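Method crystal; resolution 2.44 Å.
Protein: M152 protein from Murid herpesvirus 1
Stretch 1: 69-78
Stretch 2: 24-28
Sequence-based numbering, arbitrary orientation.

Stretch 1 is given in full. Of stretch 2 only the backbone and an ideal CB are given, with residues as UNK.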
# COMPACT_ATOMS: atom_id res chain seq x y z
N GLN B 69 -7.21 17.01 -19.19
CA GLN B 69 -8.14 15.92 -19.49
C GLN B 69 -8.18 14.90 -18.35
O GLN B 69 -9.26 14.55 -17.87
CB GLN B 69 -7.77 15.24 -20.81
CG GLN B 69 -7.94 16.11 -22.05
CD GLN B 69 -6.94 17.25 -22.13
OE1 GLN B 69 -5.81 17.15 -21.64
NE2 GLN B 69 -7.36 18.35 -22.74
N GLU B 70 -7.01 14.44 -17.91
CA GLU B 70 -6.95 13.48 -16.81
C GLU B 70 -7.52 14.05 -15.52
O GLU B 70 -8.29 13.37 -14.83
CB GLU B 70 -5.54 12.89 -16.61
CG GLU B 70 -4.38 13.80 -16.94
CD GLU B 70 -3.95 13.76 -18.40
OE1 GLU B 70 -3.69 12.67 -18.94
OE2 GLU B 70 -3.84 14.84 -19.01
N SER B 71 -7.20 15.31 -15.21
CA SER B 71 -7.80 15.98 -14.05
C SER B 71 -9.32 16.01 -14.16
O SER B 71 -10.02 15.72 -13.19
CB SER B 71 -7.28 17.41 -13.89
OG SER B 71 -6.19 17.44 -12.99
N ALA B 72 -9.81 16.32 -15.36
CA ALA B 72 -11.25 16.29 -15.59
C ALA B 72 -11.81 14.87 -15.41
O ALA B 72 -12.91 14.71 -14.92
CB ALA B 72 -11.60 16.86 -16.97
N PHE B 73 -11.06 13.85 -15.80
CA PHE B 73 -11.50 12.46 -15.63
C PHE B 73 -11.67 12.13 -14.15
O PHE B 73 -12.66 11.52 -13.73
CB PHE B 73 -10.51 11.49 -16.30
CG PHE B 73 -10.88 10.02 -16.16
CD1 PHE B 73 -11.79 9.43 -17.01
CD2 PHE B 73 -10.29 9.23 -15.17
CE1 PHE B 73 -12.13 8.07 -16.88
CE2 PHE B 73 -10.62 7.86 -15.04
CZ PHE B 73 -11.54 7.29 -15.89
N PHE B 74 -10.69 12.55 -13.35
CA PHE B 74 -10.71 12.28 -11.92
C PHE B 74 -11.78 13.09 -11.22
O PHE B 74 -12.37 12.61 -10.25
CB PHE B 74 -9.35 12.58 -11.28
CG PHE B 74 -8.29 11.58 -11.62
CD1 PHE B 74 -8.56 10.22 -11.58
CD2 PHE B 74 -7.01 12.01 -11.98
CE1 PHE B 74 -7.58 9.28 -11.88
CE2 PHE B 74 -6.01 11.09 -12.28
CZ PHE B 74 -6.30 9.73 -12.25
N VAL B 75 -11.99 14.32 -11.68
CA VAL B 75 -13.11 15.13 -11.19
C VAL B 75 -14.42 14.39 -11.44
O VAL B 75 -15.30 14.36 -10.57
CB VAL B 75 -13.12 16.55 -11.78
CG1 VAL B 75 -14.49 17.21 -11.63
CG2 VAL B 75 -12.06 17.39 -11.11
N GLU B 76 -14.52 13.74 -12.60
CA GLU B 76 -15.71 12.93 -12.89
C GLU B 76 -15.81 11.75 -11.95
O GLU B 76 -16.90 11.46 -11.46
CB GLU B 76 -15.73 12.47 -14.35
CG GLU B 76 -16.81 11.42 -14.68
CD GLU B 76 -18.25 11.88 -14.43
OE1 GLU B 76 -18.47 13.10 -14.22
OE2 GLU B 76 -19.17 11.03 -14.43
N GLN B 77 -14.70 11.06 -11.70
CA GLN B 77 -14.74 9.90 -10.80
C GLN B 77 -15.19 10.31 -9.41
O GLN B 77 -15.88 9.56 -8.74
CB GLN B 77 -13.39 9.16 -10.71
CG GLN B 77 -12.84 8.62 -12.03
CD GLN B 77 -13.84 7.80 -12.83
OE1 GLN B 77 -14.45 6.85 -12.33
NE2 GLN B 77 -14.00 8.16 -14.10
N GLU B 78 -14.82 11.51 -8.98
CA GLU B 78 -15.21 11.95 -7.65
C GLU B 78 -16.73 12.12 -7.52
O GLU B 78 -17.34 11.63 -6.56
CB GLU B 78 -14.44 13.22 -7.24
CG GLU B 78 -12.96 12.94 -6.97
CD GLU B 78 -12.25 14.07 -6.29
OE1 GLU B 78 -11.00 14.05 -6.29
OE2 GLU B 78 -12.91 14.97 -5.74
N UNK B 24 -3.16 3.20 -16.87
CA UNK B 24 -4.14 2.78 -15.86
C UNK B 24 -4.52 3.96 -14.97
O UNK B 24 -3.64 4.50 -14.27
CB UNK B 24 -3.59 1.63 -15.01
N UNK B 25 -5.80 4.36 -14.98
CA UNK B 25 -6.27 5.45 -14.12
C UNK B 25 -6.94 4.83 -12.92
O UNK B 25 -7.95 4.12 -13.06
CB UNK B 25 -7.23 6.39 -14.86
N UNK B 26 -6.41 5.09 -11.72
CA UNK B 26 -6.99 4.48 -10.52
C UNK B 26 -7.62 5.51 -9.60
O UNK B 26 -7.03 6.56 -9.31
CB UNK B 26 -5.92 3.70 -9.76
N UNK B 27 -8.84 5.21 -9.14
CA UNK B 27 -9.53 6.08 -8.21
C UNK B 27 -10.04 5.30 -7.01
O UNK B 27 -10.83 4.33 -7.15
CB UNK B 27 -10.69 6.80 -8.91
N UNK B 28 -9.58 5.73 -5.85
CA UNK B 28 -9.88 5.09 -4.59
C UNK B 28 -10.59 6.08 -3.71
O UNK B 28 -10.00 7.10 -3.28
CB UNK B 28 -8.61 4.56 -3.91

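The strand runs alongside the helix, with a closest approach of their axes of 9.4 Å and its direction 33° from that of the helix. Side chains alternate along an extended strand, so only every second position can face the helix.

Position 24, with phi/psi of -106/118, has ordinary strand geometry, and its ideal CB finds nothing of the helix within 5.5 Å. The helix therefore sets no preference here; beta-branched residues, which favor extended backbones, would be natural, but many others would serve. The residue is Thr24, chi1 m, which makes no contact with the helix.

At position 25 the CA-to-CB bond points toward the helix, and the ideal CB of position 25 lies 3.7 Å from CE2 of Phe73 and 4.2 Å from CE1 of Phe74. The surroundings are two aromatic rings and, one turn earlier, the aliphatic CB of Glu70. Nothing close to the CB asks for a polar partner, so a sizeable apolar side chain suits: leucine, methionine or phenylalanine could each reach along the helix. The residue is Phe25, which has the largest area covered by the helix of any residue in the strand. With chi1 near -65° its ring leans toward Glu70, where CE1 of Phe25 comes 3.8 Å from CB of Glu70. CD1 of Phe25 lies 3.9 Å from CZ of Phe74, and both of these helix atoms approach the edge of the Phe25 ring. CB of Phe25 packs 3.7 Å from CE2 of Phe73. The Phe25 and Phe73 rings meet obliquely, their planes at 56° and centroids 5.3 Å apart.

At position 26 CA-to-CB points away, so the helix scarcely constrains the side chain; a beta-branched residue fits the extended backbone well. It is Ile26, whose backbone O, 3.8 Å from CE1 of Phe74, makes its close contact with the helix.

Position 27 faces the helix again, its CA 7.0 Å from CA of Gln77, the nearest such pair. The ideal CB of position 27 is 4.0 Å from CB of Gln77 and 4.8 Å from CD1 of Phe74. So close a backbone approach favors a small residue, such as alanine, serine or perhaps cysteine. Ser27 is found, chi1 -78°. OG of Ser27 lies 3.4 Å from CD1 of Phe74 and 3.7 Å from CB of Gln77; these are packing contacts, and the hydroxyl is hydrogen-bonded elsewhere in the structure.

Position 28 has no helix atom within 5.5 Å of its ideal CB, leaving the choice wide. It is Tyr28, which does not touch the helix.

Stretch 2, residues 24-28: TFISY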
# COMPACT_ATOMS: atom_id res chain seq x y z
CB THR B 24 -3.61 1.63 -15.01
OG1 THR B 24 -3.45 0.47 -15.84
CG2 THR B 24 -4.60 1.27 -13.91
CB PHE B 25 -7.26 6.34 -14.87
CG PHE B 25 -6.66 7.09 -16.04
CD1 PHE B 25 -6.30 8.42 -15.91
CD2 PHE B 25 -6.46 6.46 -17.26
CE1 PHE B 25 -5.75 9.11 -16.97
CE2 PHE B 25 -5.90 7.16 -18.34
CZ PHE B 25 -5.55 8.48 -18.18
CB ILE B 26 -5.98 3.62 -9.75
CG1 ILE B 26 -5.62 2.37 -10.57
CG2 ILE B 26 -6.57 3.14 -8.45
CD1 ILE B 26 -4.38 1.68 -10.08
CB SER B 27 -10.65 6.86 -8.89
OG SER B 27 -10.11 7.94 -9.62
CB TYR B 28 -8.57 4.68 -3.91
CG TYR B 28 -8.71 4.19 -2.48
CD1 TYR B 28 -9.74 3.33 -2.11
CD2 TYR B 28 -7.79 4.56 -1.50
CE1 TYR B 28 -9.86 2.88 -0.81
CE2 TYR B 28 -7.91 4.10 -0.19
CZ TYR B 28 -8.94 3.26 0.14
OH TYR B 28 -9.07 2.80 1.44
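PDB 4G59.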